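Local coordinates for protein Afp3 (Serratia entomophila, PDB 6RBN) that probably forms part of the contractile sheath around the inner tube of the anti-feeding prophage, a phage-tail-like injection system, at residues A205-N210 / G318-R323. Residues are numbered along the deposited sequence; the frame is centred on the assembly and turned at random.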
loop_
_atom_site.group_PDB
_atom_site.type_symbol
_atom_site.label_atom_id
_atom_site.label_comp_id
_atom_site.label_asym_id
_atom_site.label_seq_id
_atom_site.Cartn_x
_atom_site.Cartn_y
_atom_site.Cartn_z
ATOM N N ALA D 205 -59.320 -38.579 -11.901
ATOM C CA ALA D 205 -59.812 -38.472 -10.534
ATOM C C ALA D 205 -61.326 -38.338 -10.574
ATOM O O ALA D 205 -61.850 -37.356 -11.108
ATOM C CB ALA D 205 -59.188 -37.275 -9.819
ATOM N N VAL D 206 -62.021 -39.316 -10.011
ATOM C CA VAL D 206 -63.480 -39.349 -9.984
ATOM C C VAL D 206 -63.939 -38.669 -8.700
ATOM O O VAL D 206 -63.231 -38.694 -7.695
ATOM C CB VAL D 206 -63.965 -40.812 -10.097
ATOM C CG1 VAL D 206 -65.478 -40.927 -10.164
ATOM C CG2 VAL D 206 -63.327 -41.483 -11.299
ATOM N N TYR D 207 -65.093 -37.997 -8.740
ATOM C CA TYR D 207 -65.664 -37.329 -7.569
ATOM C C TYR D 207 -67.156 -37.626 -7.534
ATOM O O TYR D 207 -67.892 -37.207 -8.432
ATOM C CB TYR D 207 -65.399 -35.825 -7.608
ATOM C CG TYR D 207 -63.948 -35.479 -7.389
ATOM C CD1 TYR D 207 -63.434 -35.330 -6.108
ATOM C CD2 TYR D 207 -63.078 -35.337 -8.460
ATOM C CE1 TYR D 207 -62.106 -35.025 -5.904
ATOM C CE2 TYR D 207 -61.748 -35.040 -8.263
ATOM C CZ TYR D 207 -61.267 -34.888 -6.983
ATOM O OH TYR D 207 -59.943 -34.585 -6.785
ATOM N N TYR D 208 -67.608 -38.343 -6.503
ATOM C CA TYR D 208 -68.936 -38.949 -6.557
ATOM C C TYR D 208 -70.136 -38.021 -6.335
ATOM O O TYR D 208 -70.977 -37.956 -7.242
ATOM C CB TYR D 208 -69.006 -40.150 -5.603
ATOM C CG TYR D 208 -70.411 -40.636 -5.324
ATOM C CD1 TYR D 208 -71.176 -41.240 -6.307
ATOM C CD2 TYR D 208 -70.957 -40.513 -4.058
ATOM C CE1 TYR D 208 -72.458 -41.672 -6.043
ATOM C CE2 TYR D 208 -72.233 -40.953 -3.784
ATOM C CZ TYR D 208 -72.977 -41.536 -4.778
ATOM O OH TYR D 208 -74.250 -41.979 -4.507
ATOM N N PRO D 209 -70.308 -37.317 -5.205
ATOM C CA PRO D 209 -71.641 -36.767 -4.917
ATOM C C PRO D 209 -71.953 -35.530 -5.746
ATOM O O PRO D 209 -71.143 -34.609 -5.854
ATOM C CB PRO D 209 -71.565 -36.411 -3.426
ATOM C CG PRO D 209 -70.328 -37.057 -2.920
ATOM C CD PRO D 209 -69.402 -37.001 -4.085
ATOM N N ASN D 210 -73.136 -35.535 -6.357
ATOM C CA ASN D 210 -73.640 -34.331 -6.995
ATOM C C ASN D 210 -73.943 -33.278 -5.941
ATOM O O ASN D 210 -74.390 -33.583 -4.833
ATOM C CB ASN D 210 -74.898 -34.623 -7.811
ATOM C CG ASN D 210 -74.599 -35.335 -9.106
ATOM O OD1 ASN D 210 -73.640 -35.008 -9.798
ATOM N ND2 ASN D 210 -75.428 -36.309 -9.449
ATOM N N GLY D 318 -60.581 -45.002 -6.780
ATOM C CA GLY D 318 -60.497 -43.557 -6.744
ATOM C C GLY D 318 -61.873 -42.956 -6.892
ATOM O O GLY D 318 -62.323 -42.726 -8.012
ATOM N N ILE D 319 -62.559 -42.674 -5.782
ATOM C CA ILE D 319 -63.914 -42.146 -5.829
ATOM C C ILE D 319 -64.008 -40.758 -5.206
ATOM O O ILE D 319 -64.762 -39.911 -5.699
ATOM C CB ILE D 319 -64.921 -43.122 -5.183
ATOM C CG1 ILE D 319 -64.821 -44.493 -5.852
ATOM C CG2 ILE D 319 -66.336 -42.666 -5.408
ATOM C CD1 ILE D 319 -65.103 -44.489 -7.343
ATOM N N ASN D 320 -63.251 -40.499 -4.132
ATOM C CA ASN D 320 -62.941 -39.155 -3.620
ATOM C C ASN D 320 -64.207 -38.382 -3.230
ATOM O O ASN D 320 -64.609 -37.416 -3.876
ATOM C CB ASN D 320 -62.112 -38.365 -4.636
ATOM C CG ASN D 320 -60.764 -38.981 -4.888
ATOM O OD1 ASN D 320 -60.125 -39.491 -3.975
ATOM N ND2 ASN D 320 -60.317 -38.936 -6.133
ATOM N N VAL D 321 -64.839 -38.870 -2.172
ATOM C CA VAL D 321 -66.163 -38.410 -1.778
ATOM C C VAL D 321 -66.107 -36.977 -1.248
ATOM O O VAL D 321 -65.228 -36.603 -0.475
ATOM C CB VAL D 321 -66.744 -39.376 -0.733
ATOM C CG1 VAL D 321 -68.088 -38.920 -0.277
ATOM C CG2 VAL D 321 -66.824 -40.778 -1.305
ATOM N N ILE D 322 -67.058 -36.158 -1.698
ATOM C CA ILE D 322 -67.344 -34.859 -1.096
ATOM C C ILE D 322 -68.161 -35.108 0.166
ATOM O O ILE D 322 -69.317 -35.536 0.087
ATOM C CB ILE D 322 -68.116 -33.951 -2.065
ATOM C CG1 ILE D 322 -67.398 -33.839 -3.408
ATOM C CG2 ILE D 322 -68.303 -32.581 -1.451
ATOM C CD1 ILE D 322 -66.047 -33.216 -3.324
ATOM N N ARG D 323 -67.575 -34.835 1.324
ATOM C CA ARG D 323 -68.210 -35.100 2.607
ATOM C C ARG D 323 -68.751 -33.815 3.214
ATOM O O ARG D 323 -68.324 -32.710 2.875
ATOM C CB ARG D 323 -67.223 -35.748 3.581
ATOM C CG ARG D 323 -66.782 -37.136 3.192
ATOM C CD ARG D 323 -67.898 -38.134 3.381
ATOM N NE ARG D 323 -68.316 -38.213 4.775
ATOM C CZ ARG D 323 -67.747 -39.002 5.680
ATOM N NH1 ARG D 323 -66.739 -39.786 5.338
ATOM N NH2 ARG D 323 -68.192 -39.010 6.926
#
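N320 carries much of this contact, and its side chain can be followed outward from the backbone of 318-323. Its CB points at 205-210, lying 3.3 Å from V206 O and 3.6 Å from Y207 CE1, so it fills the angle between a carbonyl and a ring. CG is anti to the carbonyl carbon, a torsion that brings the amide to V206 O. ND2 then gives V206 O a weak, bent hydrogen bond of 3.3 Å, with 137° at the hydrogen, while also bonding to R336 O. The same ND2 lies over one face of the Y207 ring near its rim, the amide and ring planes being 41° apart, an oblique crossing rather than a flat stack. The left-handed backbone of N320 is a local kink in an otherwise extended run.

Next to it, I319 O faces 205-210 and receives a second weak bond from Y208 N, together with a CA-H...O contact from Y207 CA. The two chains run in broadly the same direction, 39° apart, and the nearest CA atoms run from V206 opposite I319 to P209 opposite I322; with a single, weak backbone-to-backbone bond, they form no regular parallel ladder. Farther along, apolar packing takes over: Y208 CB meets I319 CG2 at 3.7 Å, and P209 lays CD against I322 CG1 at 3.8 Å and CG against V321 CG1.

This buried contact ties 318-323, part of the tail sheath family's subtilisin-like domain, to the parallel sheet 185-188/204-207. A205 and Y207 bond through their backbones to strand 185-188, whereas R323 pairs with V331 in the antiparallel hairpin 322-325/329-332. Helix 347-364 packs through I347 on A205, Y207 and N320; helix 271-284 brings I274 against Y207 and I322, and its Y278 hydrogen-bonds Y207 OH.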